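Local coordinates for protein minor fimbrium subunit Mfa5 (Porphyromonas gingivalis ATCC 33277, PDB 6TO1) that serves as an accessory subunit of the minor fimbriae, surface pili that mediate biofilm formation and adhesion to host cells and other oral bacteria, at residues Asn109-Leu115 / Ile467-Ala473; Thr123-Asp127 / Ser223-His229; Glu240-Val244 / Ser313-Thr317. One frame throughout, in Å; residues are numbered along the deposited sequence.

Interaction 1 (Asn109-Leu115 / Ile467-Ala473); sequences NAWDVTL and ITYRIYA
Strands far apart in sequence can be joined as regularly as a hairpin, and Ala110-Leu115 against Ile467-Ala473 illustrates the point. The extended strands run antiparallel, their axes at 155° and 4.6 Å apart at closest. Trp111/Ile471, Val113/Tyr469 and Leu115/Ile467 are hydrogen-bonded pairs (Val113 N to Tyr469 O 2.8 Å, Ile471 N to Trp111 O 2.9 Å); Ala110/Tyr472, Asp112/Arg470 and Thr114/Thr468 are the non-hydrogen-bonded pairs between them. This second set shares one face of the sheet. There Asp112 (chi1 m) meets Arg470, whose t, t, m course brings NE to 2.9 Å from Asp112 OD1 and NH2 to 3.0 Å from Asp112 OD2, a two-pronged salt bridge; Arg470 NH1 also pairs with Asp104. Both threonines adopt m, which sets Thr114 OG1 and Thr468 OG1 2.6 Å apart in a hydrogen bond. The other face is largely apolar. Tyr469, in p, lays a ring face against Val113 (t), whose CB sits 4.1 Å from the ring centroid in a CH-pi contact; Tyr469 OH hydrogen-bonds to Asp415. Leu115 CD1 reaches Tyr469 CE2 at 3.8 Å, and Ile471, also p, brings CD1 to 3.8 Å from Val113 CG2. Polar contacts thus gather on the Asp112 face, while Ile467 and Tyr469 pack on Trp454 and Leu452 of a second sheet, as in a two-layered antiparallel beta domain.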
loop_
_atom_site.group_PDB
_atom_site.type_symbol
_atom_site.label_atom_id
_atom_site.label_comp_id
_atom_site.label_asym_id
_atom_site.label_seq_id
_atom_site.Cartn_x
_atom_site.Cartn_y
_atom_site.Cartn_z
ATOM N N ASN A 109 -11.493 19.275 -31.725
ATOM C CA ASN A 109 -10.977 17.899 -31.677
ATOM C C ASN A 109 -9.974 17.859 -30.530
ATOM O O ASN A 109 -8.763 17.951 -30.709
ATOM C CB ASN A 109 -10.348 17.507 -33.008
ATOM C CG ASN A 109 -11.360 17.519 -34.160
ATOM O OD1 ASN A 109 -12.271 16.700 -34.225
ATOM N ND2 ASN A 109 -11.163 18.434 -35.098
ATOM N N ALA A 110 -10.506 17.765 -29.313
ATOM C CA ALA A 110 -9.697 17.888 -28.113
ATOM C C ALA A 110 -10.151 16.856 -27.092
ATOM O O ALA A 110 -11.346 16.609 -26.931
ATOM C CB ALA A 110 -9.791 19.289 -27.509
ATOM N N TRP A 111 -9.182 16.281 -26.391
ATOM C CA TRP A 111 -9.460 15.283 -25.365
ATOM C C TRP A 111 -8.542 15.547 -24.188
ATOM O O TRP A 111 -7.383 15.933 -24.356
ATOM C CB TRP A 111 -9.228 13.848 -25.876
ATOM C CG TRP A 111 -10.099 13.450 -27.032
ATOM C CD1 TRP A 111 -11.253 12.719 -26.978
ATOM C CD2 TRP A 111 -9.870 13.736 -28.424
ATOM N NE1 TRP A 111 -11.761 12.553 -28.243
ATOM C CE2 TRP A 111 -10.928 13.170 -29.144
ATOM C CE3 TRP A 111 -8.877 14.425 -29.119
ATOM C CZ2 TRP A 111 -11.021 13.274 -30.528
ATOM C CZ3 TRP A 111 -8.976 14.525 -30.482
ATOM C CH2 TRP A 111 -10.031 13.951 -31.168
ATOM N N ASP A 112 -9.061 15.303 -22.990
ATOM C CA ASP A 112 -8.249 15.367 -21.783
ATOM C C ASP A 112 -7.860 13.940 -21.407
ATOM O O ASP A 112 -8.726 13.108 -21.135
ATOM C CB ASP A 112 -9.001 16.050 -20.649
ATOM C CG ASP A 112 -9.072 17.561 -20.820
ATOM O OD1 ASP A 112 -8.071 18.180 -21.224
ATOM O OD2 ASP A 112 -10.151 18.107 -20.539
ATOM N N VAL A 113 -6.569 13.660 -21.412
ATOM C CA VAL A 113 -6.055 12.313 -21.189
ATOM C C VAL A 113 -5.547 12.236 -19.757
ATOM O O VAL A 113 -4.702 13.035 -19.350
ATOM C CB VAL A 113 -4.939 11.977 -22.191
ATOM C CG1 VAL A 113 -4.313 10.625 -21.869
ATOM C CG2 VAL A 113 -5.487 12.002 -23.623
ATOM N N THR A 114 -6.037 11.269 -19.004
ATOM C CA THR A 114 -5.608 11.082 -17.624
ATOM C C THR A 114 -4.927 9.725 -17.529
ATOM O O THR A 114 -5.448 8.750 -18.065
ATOM C CB THR A 114 -6.778 11.127 -16.651
ATOM O OG1 THR A 114 -7.287 12.461 -16.551
ATOM C CG2 THR A 114 -6.300 10.673 -15.239
ATOM N N LEU A 115 -3.759 9.685 -16.887
ATOM C CA LEU A 115 -3.102 8.454 -16.462
ATOM C C LEU A 115 -3.178 8.405 -14.945
ATOM O O LEU A 115 -2.867 9.399 -14.273
ATOM C CB LEU A 115 -1.645 8.403 -16.919
ATOM C CG LEU A 115 -1.456 8.090 -18.405
ATOM C CD1 LEU A 115 -1.701 9.405 -19.166
ATOM C CD2 LEU A 115 -0.095 7.521 -18.659
ATOM N N ILE A 467 -1.920 12.258 -13.611
ATOM C CA ILE A 467 -1.561 13.372 -14.467
ATOM C C ILE A 467 -2.667 13.473 -15.506
ATOM O O ILE A 467 -3.253 12.463 -15.925
ATOM C CB ILE A 467 -0.193 13.244 -15.161
ATOM C CG1 ILE A 467 -0.166 12.081 -16.137
ATOM C CG2 ILE A 467 0.934 13.138 -14.124
ATOM C CD1 ILE A 467 1.122 12.036 -16.925
ATOM N N THR A 468 -2.950 14.709 -15.922
ATOM C CA THR A 468 -3.940 14.968 -16.953
ATOM C C THR A 468 -3.381 16.061 -17.860
ATOM O O THR A 468 -2.854 17.063 -17.371
ATOM C CB THR A 468 -5.273 15.418 -16.365
ATOM O OG1 THR A 468 -5.800 14.394 -15.518
ATOM C CG2 THR A 468 -6.278 15.719 -17.474
ATOM N N TYR A 469 -3.487 15.837 -19.165
ATOM C CA TYR A 469 -3.045 16.769 -20.197
ATOM C C TYR A 469 -4.051 16.743 -21.334
ATOM O O TYR A 469 -4.703 15.726 -21.582
ATOM C CB TYR A 469 -1.632 16.419 -20.716
ATOM C CG TYR A 469 -1.459 15.022 -21.276
ATOM C CD1 TYR A 469 -1.640 14.768 -22.629
ATOM C CD2 TYR A 469 -1.101 13.941 -20.456
ATOM C CE1 TYR A 469 -1.484 13.490 -23.160
ATOM C CE2 TYR A 469 -0.946 12.646 -20.993
ATOM C CZ TYR A 469 -1.125 12.428 -22.338
ATOM O OH TYR A 469 -0.965 11.173 -22.898
ATOM N N ARG A 470 -4.159 17.866 -22.042
ATOM C CA ARG A 470 -5.038 17.975 -23.198
ATOM C C ARG A 470 -4.269 17.706 -24.485
ATOM O O ARG A 470 -3.132 18.167 -24.653
ATOM C CB ARG A 470 -5.683 19.359 -23.269
ATOM C CG ARG A 470 -6.730 19.493 -24.360
ATOM C CD ARG A 470 -7.680 20.677 -24.133
ATOM N NE ARG A 470 -8.535 20.443 -22.976
ATOM C CZ ARG A 470 -9.554 21.218 -22.623
ATOM N NH1 ARG A 470 -9.869 22.289 -23.351
ATOM N NH2 ARG A 470 -10.270 20.906 -21.556
ATOM N N ILE A 471 -4.885 16.930 -25.367
ATOM C CA ILE A 471 -4.346 16.683 -26.699
ATOM C C ILE A 471 -5.297 17.271 -27.736
ATOM O O ILE A 471 -6.519 17.296 -27.557
ATOM C CB ILE A 471 -4.097 15.193 -27.035
ATOM C CG1 ILE A 471 -5.374 14.380 -26.940
ATOM C CG2 ILE A 471 -3.002 14.614 -26.156
ATOM C CD1 ILE A 471 -5.195 12.918 -27.343
ATOM N N TYR A 472 -4.718 17.691 -28.853
ATOM C CA TYR A 472 -5.479 18.091 -30.020
ATOM C C TYR A 472 -5.136 17.175 -31.186
ATOM O O TYR A 472 -3.983 16.762 -31.346
ATOM C CB TYR A 472 -5.141 19.521 -30.454
ATOM C CG TYR A 472 -5.547 20.608 -29.512
ATOM C CD1 TYR A 472 -6.862 20.762 -29.123
ATOM C CD2 TYR A 472 -4.604 21.501 -29.023
ATOM C CE1 TYR A 472 -7.231 21.786 -28.261
ATOM C CE2 TYR A 472 -4.970 22.524 -28.151
ATOM C CZ TYR A 472 -6.285 22.657 -27.784
ATOM O OH TYR A 472 -6.674 23.661 -26.924
ATOM N N ALA A 473 -6.121 16.917 -32.036
ATOM C CA ALA A 473 -5.842 16.283 -33.327
ATOM C C ALA A 473 -5.193 17.283 -34.290
ATOM O O ALA A 473 -5.620 18.437 -34.382
ATOM C CB ALA A 473 -7.120 15.737 -33.948
#

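Interaction 2 (Thr123-Asp127 / Ser223-His229); sequences TVPVD and STAVDKH
Asp127, Pro125 and Asp227 carry much of this contact, in which the two segments run parallel and begin to pair as strands. The register sets Val126 beside Asp227 (CA-CA 4.5 Å) and Asp127 beside Lys228 (CA-CA 5.0 Å). Pro125 O accepts from Asp227 N at 3.1 Å and, weakly, from Val226 N at 3.1 Å, Val226 being kinked at phi/psi -72/-48. The ladder continues from Asp127 N to Asp227 O (2.9 Å) and from His229 N to Asp127 O (2.9 Å). With chi1 m, the Asp127 side chain lets Ser223 OG donate to Asp127 OD2 at 2.7 Å; Ser223 OG in turn accepts from Ala225 N (3.1 Å), forming an ST turn. Asp227 CB packs on Val126 CG2 at 3.8 Å, and Val124 CG1 on Val226 CB at 3.4 Å. These are the first steps of two central strands in the mixed sheet of the von Willebrand factor A domain: strand 170-177, whose Arg171 forms a salt bridge with Asp127, flanks 126-133, and strand 357-362, whose His359 meets His229, flanks 227-234.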
loop_
_atom_site.group_PDB
_atom_site.type_symbol
_atom_site.label_atom_id
_atom_site.label_comp_id
_atom_site.label_asym_id
_atom_site.label_seq_id
_atom_site.Cartn_x
_atom_site.Cartn_y
_atom_site.Cartn_z
ATOM N N THR A 123 -3.050 -5.140 5.451
ATOM C CA THR A 123 -2.965 -5.372 6.892
ATOM C C THR A 123 -1.941 -6.479 7.134
ATOM O O THR A 123 -2.014 -7.549 6.523
ATOM C CB THR A 123 -4.342 -5.749 7.444
ATOM O OG1 THR A 123 -5.249 -4.651 7.233
ATOM C CG2 THR A 123 -4.269 -6.043 8.914
ATOM N N VAL A 124 -0.958 -6.201 7.969
ATOM C CA VAL A 124 0.129 -7.153 8.205
ATOM C C VAL A 124 -0.402 -8.262 9.113
ATOM O O VAL A 124 -0.868 -7.950 10.207
ATOM C CB VAL A 124 1.340 -6.443 8.819
ATOM C CG1 VAL A 124 2.435 -7.455 9.172
ATOM C CG2 VAL A 124 1.880 -5.371 7.876
ATOM N N PRO A 125 -0.365 -9.537 8.722
ATOM C CA PRO A 125 -0.894 -10.587 9.617
ATOM C C PRO A 125 -0.161 -10.640 10.952
ATOM O O PRO A 125 1.067 -10.521 11.029
ATOM C CB PRO A 125 -0.704 -11.884 8.819
ATOM C CG PRO A 125 -0.775 -11.406 7.361
ATOM C CD PRO A 125 -0.022 -10.085 7.391
ATOM N N VAL A 126 -0.937 -10.795 12.011
ATOM C CA VAL A 126 -0.400 -10.765 13.365
ATOM C C VAL A 126 -1.148 -11.810 14.172
ATOM O O VAL A 126 -2.381 -11.886 14.116
ATOM C CB VAL A 126 -0.525 -9.372 14.008
ATOM C CG1 VAL A 126 -1.951 -8.807 13.822
ATOM C CG2 VAL A 126 -0.136 -9.400 15.491
ATOM N N ASP A 127 -0.402 -12.648 14.879
ATOM C CA ASP A 127 -0.969 -13.644 15.769
ATOM C C ASP A 127 -0.570 -13.291 17.194
ATOM O O ASP A 127 0.564 -12.867 17.438
ATOM C CB ASP A 127 -0.482 -15.060 15.428
ATOM C CG ASP A 127 -1.241 -15.681 14.268
ATOM O OD1 ASP A 127 -2.393 -15.274 14.005
ATOM O OD2 ASP A 127 -0.670 -16.591 13.622
ATOM N N SER A 223 2.327 -20.592 13.894
ATOM C CA SER A 223 1.980 -19.328 13.270
ATOM C C SER A 223 2.864 -19.047 12.069
ATOM O O SER A 223 4.083 -19.234 12.115
ATOM C CB SER A 223 2.128 -18.185 14.284
ATOM O OG SER A 223 2.047 -16.897 13.654
ATOM N N THR A 224 2.244 -18.565 10.990
ATOM C CA THR A 224 2.983 -18.014 9.863
ATOM C C THR A 224 2.749 -16.511 9.717
ATOM O O THR A 224 2.971 -15.955 8.640
ATOM C CB THR A 224 2.603 -18.742 8.569
ATOM O OG1 THR A 224 1.193 -18.633 8.364
ATOM C CG2 THR A 224 2.954 -20.215 8.655
ATOM N N ALA A 225 2.322 -15.843 10.784
ATOM C CA ALA A 225 2.133 -14.399 10.773
ATOM C C ALA A 225 3.467 -13.656 10.674
ATOM O O ALA A 225 4.538 -14.178 10.971
ATOM C CB ALA A 225 1.384 -13.947 12.035
ATOM N N VAL A 226 3.389 -12.411 10.216
ATOM C CA VAL A 226 4.556 -11.541 10.231
ATOM C C VAL A 226 4.871 -11.108 11.655
ATOM O O VAL A 226 6.025 -11.140 12.094
ATOM C CB VAL A 226 4.327 -10.321 9.316
ATOM C CG1 VAL A 226 5.446 -9.335 9.482
ATOM C CG2 VAL A 226 4.184 -10.797 7.866
ATOM N N ASP A 227 3.861 -10.650 12.378
ATOM C CA ASP A 227 4.036 -10.210 13.753
ATOM C C ASP A 227 3.484 -11.272 14.687
ATOM O O ASP A 227 2.390 -11.796 14.454
ATOM C CB ASP A 227 3.296 -8.919 14.047
ATOM C CG ASP A 227 3.855 -7.736 13.299
ATOM O OD1 ASP A 227 5.015 -7.802 12.867
ATOM O OD2 ASP A 227 3.115 -6.749 13.171
ATOM N N LYS A 228 4.199 -11.525 15.778
ATOM C CA LYS A 228 3.830 -12.571 16.728
ATOM C C LYS A 228 4.024 -12.019 18.129
ATOM O O LYS A 228 5.148 -11.635 18.499
ATOM C CB LYS A 228 4.672 -13.835 16.504
ATOM C CG LYS A 228 4.457 -14.508 15.168
ATOM C CD LYS A 228 5.423 -15.664 14.936
ATOM C CE LYS A 228 5.386 -16.142 13.484
ATOM N NZ LYS A 228 6.511 -17.071 13.187
ATOM N N HIS A 229 2.931 -11.953 18.892
ATOM C CA HIS A 229 2.925 -11.370 20.225
ATOM C C HIS A 229 2.447 -12.370 21.270
ATOM O O HIS A 229 1.496 -13.115 21.038
ATOM C CB HIS A 229 1.988 -10.151 20.322
ATOM C CG HIS A 229 2.312 -9.042 19.378
ATOM N ND1 HIS A 229 3.028 -7.926 19.760
ATOM C CD2 HIS A 229 2.011 -8.867 18.072
ATOM C CE1 HIS A 229 3.130 -7.096 18.736
ATOM N NE2 HIS A 229 2.534 -7.653 17.694
HETATM O O HOH W 1 0.465 -6.313 12.249
HETATM O O HOH W 2 -0.468 -17.649 11.164
#

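Interaction 3 (Glu240-Val244 / Ser313-Thr317)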
loop_
_atom_site.group_PDB
_atom_site.type_symbol
_atom_site.label_atom_id
_atom_site.label_comp_id
_atom_site.label_asym_id
_atom_site.label_seq_id
_atom_site.Cartn_x
_atom_site.Cartn_y
_atom_site.Cartn_z
ATOM N N GLU A 240 6.110 -21.844 40.595
ATOM C CA GLU A 240 6.283 -23.197 40.069
ATOM C C GLU A 240 7.112 -23.127 38.797
ATOM O O GLU A 240 7.080 -22.119 38.084
ATOM C CB GLU A 240 4.942 -23.861 39.734
ATOM C CG GLU A 240 3.952 -23.893 40.901
ATOM C CD GLU A 240 4.046 -25.155 41.735
ATOM O OE1 GLU A 240 4.830 -26.070 41.393
ATOM O OE2 GLU A 240 3.337 -25.228 42.771
ATOM N N GLN A 241 7.821 -24.212 38.491
ATOM C CA GLN A 241 8.600 -24.277 37.264
ATOM C C GLN A 241 8.840 -25.730 36.869
ATOM O O GLN A 241 8.527 -26.670 37.607
ATOM C CB GLN A 241 9.929 -23.526 37.418
ATOM C CG GLN A 241 10.959 -24.266 38.243
ATOM C CD GLN A 241 12.343 -23.647 38.129
ATOM O OE1 GLN A 241 12.634 -22.636 38.740
ATOM N NE2 GLN A 241 13.191 -24.251 37.323
ATOM N N TYR A 242 9.437 -25.899 35.676
ATOM C CA TYR A 242 9.761 -27.228 35.201
ATOM C C TYR A 242 11.102 -27.702 35.758
ATOM O O TYR A 242 12.005 -26.893 36.024
ATOM C CB TYR A 242 9.829 -27.266 33.667
ATOM C CG TYR A 242 8.485 -27.093 33.003
ATOM C CD1 TYR A 242 7.400 -27.882 33.391
ATOM C CD2 TYR A 242 8.295 -26.141 32.006
ATOM C CE1 TYR A 242 6.175 -27.732 32.807
ATOM C CE2 TYR A 242 7.059 -25.975 31.405
ATOM C CZ TYR A 242 5.999 -26.771 31.826
ATOM O OH TYR A 242 4.772 -26.626 31.249
ATOM N N PRO A 243 11.277 -29.018 35.846
ATOM C CA PRO A 243 12.551 -29.567 36.312
ATOM C C PRO A 243 13.703 -29.219 35.390
ATOM O O PRO A 243 13.542 -29.067 34.176
ATOM C CB PRO A 243 12.313 -31.084 36.315
ATOM C CG PRO A 243 10.834 -31.259 36.308
ATOM C CD PRO A 243 10.274 -30.070 35.581
ATOM N N VAL A 244 14.876 -29.136 35.986
ATOM C CA VAL A 244 16.124 -28.894 35.279
ATOM C C VAL A 244 16.850 -30.232 35.121
ATOM O O VAL A 244 17.117 -30.920 36.109
ATOM C CB VAL A 244 16.996 -27.889 36.041
ATOM C CG1 VAL A 244 18.376 -27.775 35.398
ATOM C CG2 VAL A 244 16.333 -26.508 36.134
ATOM N N SER A 313 2.751 -30.515 32.894
ATOM C CA SER A 313 2.286 -30.266 34.254
ATOM C C SER A 313 3.330 -30.619 35.311
ATOM O O SER A 313 3.011 -30.643 36.507
ATOM C CB SER A 313 1.000 -31.048 34.523
ATOM O OG SER A 313 0.000 -30.671 33.606
ATOM N N ALA A 314 4.563 -30.902 34.903
ATOM C CA ALA A 314 5.595 -31.256 35.862
ATOM C C ALA A 314 5.982 -30.045 36.708
ATOM O O ALA A 314 5.875 -28.888 36.286
ATOM C CB ALA A 314 6.833 -31.809 35.156
ATOM N N ARG A 315 6.459 -30.337 37.912
ATOM C CA ARG A 315 6.802 -29.328 38.894
ATOM C C ARG A 315 8.122 -29.689 39.554
ATOM O O ARG A 315 8.528 -30.852 39.552
ATOM C CB ARG A 315 5.770 -29.250 40.029
ATOM C CG ARG A 315 4.369 -29.107 39.652
ATOM C CD ARG A 315 3.523 -29.507 40.858
ATOM N NE ARG A 315 3.677 -28.553 41.943
ATOM C CZ ARG A 315 3.383 -28.791 43.216
ATOM N NH1 ARG A 315 2.902 -29.976 43.590
ATOM N NH2 ARG A 315 3.576 -27.838 44.112
ATOM N N ILE A 316 8.769 -28.692 40.168
ATOM C CA ILE A 316 9.843 -28.922 41.131
ATOM C C ILE A 316 9.293 -28.644 42.517
ATOM O O ILE A 316 8.751 -27.561 42.757
ATOM C CB ILE A 316 11.055 -28.005 40.893
ATOM C CG1 ILE A 316 11.607 -28.197 39.500
ATOM C CG2 ILE A 316 12.121 -28.263 41.968
ATOM C CD1 ILE A 316 12.898 -27.387 39.264
ATOM N N THR A 317 9.452 -29.603 43.435
ATOM C CA THR A 317 8.948 -29.435 44.783
ATOM C C THR A 317 10.053 -29.787 45.771
ATOM O O THR A 317 11.070 -30.400 45.429
ATOM C CB THR A 317 7.694 -30.280 45.065
ATOM O OG1 THR A 317 7.971 -31.650 44.778
ATOM C CG2 THR A 317 6.560 -29.793 44.197
HETATM O O HOH W 3 7.579 -26.169 40.732
#
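Ile316 fills the middle of a meeting between two segments that have no regular secondary structure, a reminder that loops can be joined by side chains and a water where no backbone ladder exists. Its CG1 lies 3.6 Å from Pro243 CA and its CD1 3.4 Å from Tyr242 O, so the side chain rests along the Tyr242-Pro243 backbone. Ala314 CB adds to the patch, 3.9 Å from Pro243 CD and 4.3 Å from Tyr242 CD1. Tyr338 of strand 336-338 extends this apolar surface beyond Ile316. Outward from here, the backbones approach: Ile316 N gives Gln241 O a weak hydrogen bond of 3.3 Å, and Arg315 CA makes a CA-H...O contact with the same Gln241 O at 3.4 Å. Both segments belong to the loops around the magnesium-bearing end of the von Willebrand factor A fold, where Ser135, Ser137 and Thr207 bind the ion in the manner of a metal-ion-dependent adhesion site; the side chain of Glu240 is about 8 Å from the magnesium, and the backbone of Glu240 hydrogen-bonds to that of Thr207. Gln241 N and Ile316 O are bridged by water 3, at 3.0 and 2.7 Å, and the same water stands 2.8 Å from Glu240 OE1. At the polar edge Arg315 NE meets Glu240 OE1 at 2.8 Å and Arg315 NH2 meets Glu240 OE2 at 2.9 Å, a two-pronged salt bridge.

Overall arrangement
From the N terminus, after strand 90-98 the chain lays down strand 110-119, the earlier half of interaction 1, and then leaves this beta domain for the von Willebrand factor A domain. There interaction 2 joins the starts of strands 126-133 and 227-234, closing a loop of 95 residues. Interaction 3 follows in series, tying two loops near the magnesium site. Only after both does the chain return to strand 463-473 and complete interaction 1, so interaction 1 encloses the other two; none cross. The principle is that of an inserted domain: the long-range strand pairing joins the two ends of the excursion. The centres of interactions 1 and 3 lie 76 Å apart, with that of interaction 2 31 Å from interaction 3 and 46 Å from interaction 1.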